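Local coordinates for catalase (Corynebacterium glutamicum atcc 13032, PDB 4B7F), which breaks down hydrogen peroxide to water and oxygen, as a haem-dependent enzyme of the catalase family, at the interface of chains A and B and the interface of chains A and C. Sequence-based numbering; all coordinates share one arbitrary frame. Chains: chain A/B/C, Catalase.

Contact 1: the interface of chains A and B. Residues chain A 341, 343, 346, 429; chain B 42-45.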
ATOM      1  N   PRO A 341      -0.841  18.656  29.817  1.00 13.88           N
ATOM      2  CA  PRO A 341       0.535  18.136  29.842  1.00 12.95           C
ATOM      3  C   PRO A 341       0.633  16.649  30.176  1.00 19.93           C
ATOM      4  O   PRO A 341       1.634  16.228  30.748  1.00 21.20           O
ATOM      5  CB  PRO A 341       1.191  18.914  30.996  1.00 15.64           C
ATOM      6  CG  PRO A 341       0.315  20.075  31.252  1.00 17.00           C
ATOM      7  CD  PRO A 341      -1.066  19.657  30.880  1.00 18.07           C
ATOM      8  N   ARG A 343       1.640  13.318  29.066  1.00  9.85           N
ATOM      9  CA  ARG A 343       2.521  12.866  27.975  1.00 12.86           C
ATOM     10  C   ARG A 343       1.938  11.706  27.168  1.00 11.44           C
ATOM     11  O   ARG A 343       2.223  11.567  25.977  1.00 12.53           O
ATOM     12  CB  ARG A 343       3.912  12.500  28.511  1.00 11.56           C
ATOM     13  CG  ARG A 343       4.625  13.669  29.198  1.00 12.20           C
ATOM     14  CD  ARG A 343       6.012  13.262  29.679  1.00 15.30           C
ATOM     15  NE  ARG A 343       6.590  14.270  30.565  1.00 16.52           N
ATOM     16  CZ  ARG A 343       7.652  14.065  31.339  1.00 20.66           C
ATOM     17  NH1 ARG A 343       8.255  12.887  31.327  1.00 11.66           N
ATOM     18  NH2 ARG A 343       8.118  15.041  32.115  1.00 13.36           N
ATOM     19  N   GLN A 346      -0.424  13.348  24.789  1.00  7.45           N
ATOM     20  CA  GLN A 346       0.271  14.067  23.726  1.00 11.04           C
ATOM     21  C   GLN A 346       0.835  13.129  22.667  1.00  9.95           C
ATOM     22  O   GLN A 346       0.817  13.450  21.484  1.00 12.30           O
ATOM     23  CB  GLN A 346       1.330  15.019  24.297  1.00 14.73           C
ATOM     24  CG  GLN A 346       0.680  16.074  25.198  1.00  9.88           C
ATOM     25  CD  GLN A 346       1.428  17.405  25.271  1.00 13.18           C
ATOM     26  OE1 GLN A 346       2.430  17.627  24.588  1.00 11.00           O
ATOM     27  NE2 GLN A 346       0.921  18.305  26.108  1.00 12.69           N
ATOM     28  N   TYR A 429      -3.964  23.927  24.187  1.00 12.49           N
ATOM     29  CA  TYR A 429      -4.464  24.115  25.558  1.00 13.19           C
ATOM     30  C   TYR A 429      -3.859  25.376  26.155  1.00 11.39           C
ATOM     31  O   TYR A 429      -2.781  25.796  25.750  1.00 13.74           O
ATOM     32  CB  TYR A 429      -4.217  22.902  26.487  1.00 14.44           C
ATOM     33  CG  TYR A 429      -2.770  22.474  26.649  1.00 14.38           C
ATOM     34  CD1 TYR A 429      -2.135  21.722  25.663  1.00 11.97           C
ATOM     35  CD2 TYR A 429      -2.054  22.779  27.808  1.00 12.49           C
ATOM     36  CE1 TYR A 429      -0.813  21.312  25.809  1.00 12.92           C
ATOM     37  CE2 TYR A 429      -0.727  22.373  27.963  1.00 12.53           C
ATOM     38  CZ  TYR A 429      -0.120  21.639  26.957  1.00 16.11           C
ATOM     39  OH  TYR A 429       1.188  21.228  27.094  1.00 16.37           O
TER
ATOM     40  N   GLN B  42       7.070  19.958  32.840  1.00 12.46           N
ATOM     41  CA  GLN B  42       5.618  19.980  32.737  1.00 11.63           C
ATOM     42  C   GLN B  42       5.157  20.619  31.420  1.00 10.80           C
ATOM     43  O   GLN B  42       3.974  20.871  31.219  1.00 14.88           O
ATOM     44  CB  GLN B  42       5.006  20.701  33.962  1.00 12.42           C
ATOM     45  CG  GLN B  42       3.479  20.624  34.054  1.00 13.03           C
ATOM     46  CD  GLN B  42       2.935  20.902  35.435  1.00 17.49           C
ATOM     47  OE1 GLN B  42       2.729  19.979  36.217  1.00 12.89           O
ATOM     48  NE2 GLN B  42       2.664  22.176  35.730  1.00 13.99           N
ATOM     49  N   GLY B  43       6.099  20.858  30.513  1.00 11.98           N
ATOM     50  CA  GLY B  43       5.782  21.481  29.238  1.00 11.60           C
ATOM     51  C   GLY B  43       5.357  20.456  28.195  1.00 13.60           C
ATOM     52  O   GLY B  43       5.358  19.246  28.456  1.00 10.57           O
ATOM     53  N   PRO B  44       5.002  20.932  26.998  1.00 16.48           N
ATOM     54  CA  PRO B  44       4.491  20.026  25.963  1.00 11.44           C
ATOM     55  C   PRO B  44       5.581  19.102  25.435  1.00 15.49           C
ATOM     56  O   PRO B  44       6.772  19.439  25.512  1.00 16.93           O
ATOM     57  CB  PRO B  44       4.024  20.987  24.863  1.00 13.77           C
ATOM     58  CG  PRO B  44       4.899  22.186  25.029  1.00 14.11           C
ATOM     59  CD  PRO B  44       5.164  22.313  26.508  1.00 14.25           C
ATOM     60  N   ASN B  45       5.179  17.944  24.914  1.00 12.08           N
ATOM     61  CA  ASN B  45       6.107  17.089  24.191  1.00  9.60           C
ATOM     62  C   ASN B  45       6.581  17.812  22.946  1.00 12.74           C
ATOM     63  O   ASN B  45       5.781  18.455  22.252  1.00 15.09           O
ATOM     64  CB  ASN B  45       5.426  15.781  23.791  1.00 14.91           C
ATOM     65  CG  ASN B  45       5.507  14.736  24.882  1.00 15.05           C
ATOM     66  OD1 ASN B  45       6.357  13.843  24.838  1.00 22.09           O
ATOM     67  ND2 ASN B  45       4.638  14.851  25.875  1.00 11.16           N
TER
HETATM   68  O   HOH W   1       2.949  18.784  22.100  1.00 12.67           O
HETATM   69  O   HOH W   2       2.254  22.087  29.294  1.00 13.58           O
HETATM   70  O   HOH W   3       5.045  16.899  30.648  1.00 15.63           O
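A:Gln346 reaches from chain A onto the backbone of B:Pro44 and B:Asn45. Its CB packs against the amide nitrogen ND2 of B:Asn45, 3.7 Å off. CG stands beside its own backbone N (chi1 -61°), 4.2 Å from the same ND2 of B:Asn45, and the chain runs on extended, which carries the amide out to chain B. There CD lies 4.1 Å from CA of B:Pro44. At the tip, OE1 accepts the backbone N-H of B:Asn45 (N to OE1 2.8 Å); the donor stands above the carbonyl plane, 38° out of it. Water 1 also bonds to OE1 and to the backbone O of B:Asn45, tying the same two residues twice. NE2 donates to the phenol OH of A:Tyr429 at 3.1 Å, almost within the amide plane, and this should fix which way the amide is flipped. That OH touches CB of B:Pro44 and holds water 2, which bonds B:Gln42 O. A:Arg343 packs its CG 3.5 Å from ND2 of B:Asn45, guanidinium and amide planes 79° apart, and its NE uses water 3 to reach B:Gly43 O. CB of A:Pro341 packs on B:Gln42 O. Chain A offers the start of helix 343-359 and two loops, chain B an N-terminal segment.

Contact 2: the interface of chains A and B. Residues chain A 65, 358; chain B 63-65.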
ATOM      1  N   PRO A  65      -4.970  -4.227   7.192  1.00  9.40           N
ATOM      2  CA  PRO A  65      -4.360  -4.419   8.515  1.00 10.06           C
ATOM      3  C   PRO A  65      -5.339  -4.087   9.632  1.00  8.55           C
ATOM      4  O   PRO A  65      -6.004  -3.044   9.584  1.00  9.23           O
ATOM      5  CB  PRO A  65      -3.203  -3.415   8.524  1.00  9.82           C
ATOM      6  CG  PRO A  65      -2.917  -3.140   7.060  1.00 11.59           C
ATOM      7  CD  PRO A  65      -4.281  -3.191   6.401  1.00  9.12           C
ATOM      8  N   TYR A 358      -2.017   4.707   7.366  1.00  7.19           N
ATOM      9  CA  TYR A 358      -1.517   3.429   6.881  1.00  8.82           C
ATOM     10  C   TYR A 358      -2.572   2.336   6.740  1.00  7.91           C
ATOM     11  O   TYR A 358      -2.686   1.696   5.686  1.00  8.45           O
ATOM     12  CB  TYR A 358      -0.419   2.929   7.814  1.00  8.17           C
ATOM     13  CG  TYR A 358      -0.087   1.461   7.616  1.00 10.63           C
ATOM     14  CD1 TYR A 358       0.556   1.028   6.471  1.00  8.76           C
ATOM     15  CD2 TYR A 358      -0.421   0.519   8.579  1.00  7.77           C
ATOM     16  CE1 TYR A 358       0.868  -0.307   6.279  1.00 10.97           C
ATOM     17  CE2 TYR A 358      -0.121  -0.822   8.399  1.00  6.38           C
ATOM     18  CZ  TYR A 358       0.529  -1.226   7.249  1.00  8.23           C
ATOM     19  OH  TYR A 358       0.834  -2.567   7.068  1.00 10.18           O
TER
ATOM     20  N   ASN B  63       1.084  -4.376  11.733  1.00 10.20           N
ATOM     21  CA  ASN B  63       0.108  -5.310  11.165  1.00 10.41           C
ATOM     22  C   ASN B  63       0.057  -5.236   9.657  1.00  8.05           C
ATOM     23  O   ASN B  63       0.251  -4.167   9.066  1.00  9.68           O
ATOM     24  CB  ASN B  63      -1.298  -5.088  11.755  1.00  8.42           C
ATOM     25  CG  ASN B  63      -1.404  -5.558  13.202  1.00  9.43           C
ATOM     26  OD1 ASN B  63      -0.650  -6.434  13.633  1.00 16.65           O
ATOM     27  ND2 ASN B  63      -2.349  -4.988  13.954  1.00  8.67           N
ATOM     28  N   VAL B  64      -0.185  -6.389   9.043  1.00  7.70           N
ATOM     29  CA  VAL B  64      -0.357  -6.494   7.595  1.00  9.16           C
ATOM     30  C   VAL B  64      -1.645  -7.278   7.367  1.00  9.45           C
ATOM     31  O   VAL B  64      -2.143  -7.911   8.299  1.00 11.16           O
ATOM     32  CB  VAL B  64       0.825  -7.240   6.975  1.00 11.40           C
ATOM     33  CG1 VAL B  64       2.063  -6.364   7.036  1.00 12.63           C
ATOM     34  CG2 VAL B  64       1.067  -8.539   7.719  1.00 10.72           C
ATOM     35  N   PRO B  65      -2.205  -7.233   6.146  1.00  9.72           N
ATOM     36  CA  PRO B  65      -3.462  -7.975   5.983  1.00 10.39           C
ATOM     37  C   PRO B  65      -3.242  -9.471   6.234  1.00  8.38           C
ATOM     38  O   PRO B  65      -2.248 -10.016   5.744  1.00  9.03           O
ATOM     39  CB  PRO B  65      -3.815  -7.741   4.507  1.00  9.56           C
ATOM     40  CG  PRO B  65      -3.099  -6.445   4.149  1.00  8.89           C
ATOM     41  CD  PRO B  65      -1.814  -6.498   4.929  1.00  8.63           C
TER
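A:Tyr358 donates its phenol OH to the backbone O of B:Asn63, and this hydrogen bond, 2.6 Å long, is a direct polar link across the patch. The geometry suits both partners. The donor lies in the carbonyl plane, with a C=O...donor angle of 158°, while the acceptor oxygen sits at the edge of the tyrosine ring, in the ring's own plane. A:Tyr358 points its ring at chain B because CG is anti to the backbone N (chi1 165°), sending the phenol away from the helix. The acceptor is a main-chain carbonyl; the side chain of B:Asn63 takes no part in this bond.

Van der Waals contacts lie beside it. CB of A:Pro65 rests against the same carbonyl oxygen, 3.6 Å from B:Asn63 O, so the oxygen is approached by a ring methylene as well as by the phenol. The apolar contact is between the two copies of Pro65, which lie side by side and point the same way, with A:Pro65 CG 4.1 Å from B:Pro65 CD. B:Val64 adds a light touch, its CG1 4.0 Å from the OH of A:Tyr358.

The meeting of the two Pro65 copies puts this patch next to the two-fold axis. A:Tyr358 stands at the C-terminal end of helix 343-359, which carries the catalase haem-ligand motif R-x-F-x-Y-x-D with the proximal tyrosine; the B:Asn63-B:Pro65 loop leads on to the distal histidine of catalases.

Contact 3: the interface of chains A and C. Residues chain A 391, 394, 403-404; chain C 16-18.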
ATOM      1  N   ALA A 391     -14.298  22.306  -5.399  1.00 12.32           N
ATOM      2  CA  ALA A 391     -14.920  22.966  -6.541  1.00 13.10           C
ATOM      3  C   ALA A 391     -13.877  23.304  -7.609  1.00 13.98           C
ATOM      4  O   ALA A 391     -12.737  23.657  -7.287  1.00 11.55           O
ATOM      5  CB  ALA A 391     -15.638  24.229  -6.082  1.00 12.75           C
ATOM      6  N   GLU A 394     -10.467  25.844  -7.706  1.00 11.54           N
ATOM      7  CA  GLU A 394     -10.148  26.494  -6.447  1.00 12.76           C
ATOM      8  C   GLU A 394      -8.647  26.387  -6.208  1.00 13.38           C
ATOM      9  O   GLU A 394      -8.003  25.439  -6.677  1.00 13.31           O
ATOM     10  CB  GLU A 394     -10.938  25.872  -5.288  1.00 10.64           C
ATOM     11  CG  GLU A 394     -12.413  26.272  -5.277  1.00 15.17           C
ATOM     12  CD  GLU A 394     -12.607  27.757  -5.025  1.00 20.34           C
ATOM     13  OE1 GLU A 394     -12.361  28.202  -3.881  1.00 22.97           O
ATOM     14  OE2 GLU A 394     -13.003  28.477  -5.965  1.00 25.12           O
ATOM     15  N   ASP A 403     -10.890  33.448  -2.811  1.00 13.72           N
ATOM     16  CA  ASP A 403     -11.771  33.524  -1.645  1.00 20.02           C
ATOM     17  C   ASP A 403     -11.768  32.302  -0.734  1.00 17.60           C
ATOM     18  O   ASP A 403     -12.440  32.312   0.292  1.00 15.97           O
ATOM     19  CB  ASP A 403     -13.216  33.776  -2.086  1.00 26.31           C
ATOM     20  CG  ASP A 403     -13.380  35.074  -2.834  1.00 35.94           C
ATOM     21  OD1 ASP A 403     -12.953  36.126  -2.307  1.00 36.75           O
ATOM     22  OD2 ASP A 403     -13.925  35.030  -3.956  1.00 40.11           O
ATOM     23  N   LYS A 404     -11.039  31.254  -1.099  1.00 13.97           N
ATOM     24  CA  LYS A 404     -11.066  30.014  -0.313  1.00 13.34           C
ATOM     25  C   LYS A 404     -10.712  30.228   1.176  1.00 17.01           C
ATOM     26  O   LYS A 404     -11.365  29.665   2.069  1.00 17.82           O
ATOM     27  CB  LYS A 404     -10.175  28.943  -0.962  1.00 12.57           C
ATOM     28  CG  LYS A 404     -10.211  27.591  -0.262  1.00 16.07           C
ATOM     29  CD  LYS A 404      -9.528  26.526  -1.120  1.00 13.85           C
ATOM     30  CE  LYS A 404      -9.193  25.274  -0.306  1.00 13.27           C
ATOM     31  NZ  LYS A 404     -10.405  24.505   0.094  1.00 14.83           N
TER
ATOM     32  N   PRO C  16     -18.943  21.874  -2.993  1.00 16.30           N
ATOM     33  CA  PRO C  16     -19.365  23.245  -3.300  1.00 15.17           C
ATOM     34  C   PRO C  16     -18.222  24.205  -3.025  1.00 15.24           C
ATOM     35  O   PRO C  16     -17.301  23.869  -2.267  1.00 16.33           O
ATOM     36  CB  PRO C  16     -20.493  23.502  -2.295  1.00 14.43           C
ATOM     37  CG  PRO C  16     -20.215  22.566  -1.154  1.00 17.83           C
ATOM     38  CD  PRO C  16     -19.619  21.338  -1.795  1.00 15.71           C
ATOM     39  N   LYS C  17     -18.275  25.387  -3.628  1.00 14.74           N
ATOM     40  CA  LYS C  17     -17.280  26.410  -3.351  1.00 16.54           C
ATOM     41  C   LYS C  17     -17.367  26.805  -1.877  1.00 18.71           C
ATOM     42  O   LYS C  17     -18.466  27.004  -1.347  1.00 16.48           O
ATOM     43  CB  LYS C  17     -17.526  27.625  -4.250  1.00 19.53           C
ATOM     44  CG  LYS C  17     -16.267  28.396  -4.606  1.00 26.82           C
ATOM     45  CD  LYS C  17     -16.583  29.521  -5.585  1.00 31.07           C
ATOM     46  CE  LYS C  17     -15.941  30.829  -5.143  1.00 37.94           C
ATOM     47  NZ  LYS C  17     -16.412  31.984  -5.972  1.00 50.77           N
ATOM     48  N   LEU C  18     -16.217  26.907  -1.212  1.00 14.09           N
ATOM     49  CA  LEU C  18     -16.183  27.262   0.203  1.00 19.12           C
ATOM     50  C   LEU C  18     -15.354  28.522   0.428  1.00 18.30           C
ATOM     51  O   LEU C  18     -14.418  28.803  -0.318  1.00 21.29           O
ATOM     52  CB  LEU C  18     -15.595  26.115   1.022  1.00 19.37           C
ATOM     53  CG  LEU C  18     -16.314  24.771   0.908  1.00 16.37           C
ATOM     54  CD1 LEU C  18     -15.521  23.652   1.586  1.00 18.69           C
ATOM     55  CD2 LEU C  18     -17.704  24.881   1.506  1.00 20.82           C
TER
HETATM   56  O   HOH W   4     -14.556  23.360  -2.700  1.00 12.75           O
HETATM   57  O   HOH W   5     -13.716  26.436  -2.280  1.00 29.16           O
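The carboxylate of A:Glu394 turns one face to C:Lys17, whose aliphatic chain runs over it at about a right angle to the glutamate side chain. CG of the lysine lies above that face, 3.5 Å from OE2, and CD follows at 3.7 Å from the same oxygen. Water 5 bonds to OE1 at 2.7 Å from the lysine's side of the carboxylate, well tilted from its plane, and joins it to the backbone N of C:Leu18. A bend at chi2 (-65°) of A:Glu394 brings the acid group round to these partners.

Beyond the carboxylate, C:Lys17 holds its terminal amino nitrogen NZ near two acids of chain A, in directions about a right angle apart, without touching either: NZ is 4.9 Å from A:Glu394 OE2 and 4.4 Å from A:Asp403 OD2. The pull is therefore probably a longer-range electrostatic one. On the other flank, CB of A:Ala391 packs 3.9 Å from CA of C:Lys17. Water 4 links A:Ala391 N to C:Pro16 O and also bonds to water 5, so a two-water chain runs along the seam. Further on, A:Lys404 CA meets C:Leu18 O.

Both sides are irregular chain: an N-terminal segment of chain C lies against the long loop region of chain A that follows 3-10 helix 368-370.

Contacts 1 and 2 belong to one two-fold interface, between chains A and B, and their centres lie about 30 Å apart. They share helix 343-359 of chain A: contact 1 uses its first turn, contact 2 its last, so chain B meets the haem-bearing helix at both ends. Contact 3 joins A to C instead, about 36 Å from contact 1 and 35 Å from contact 2. Contacts 1 and 3 are alike in that an N-terminal segment of one subunit lies on another. Repeated by symmetry, these links fit the interwoven tetramer typical of catalases, which the four-copy assembly matches.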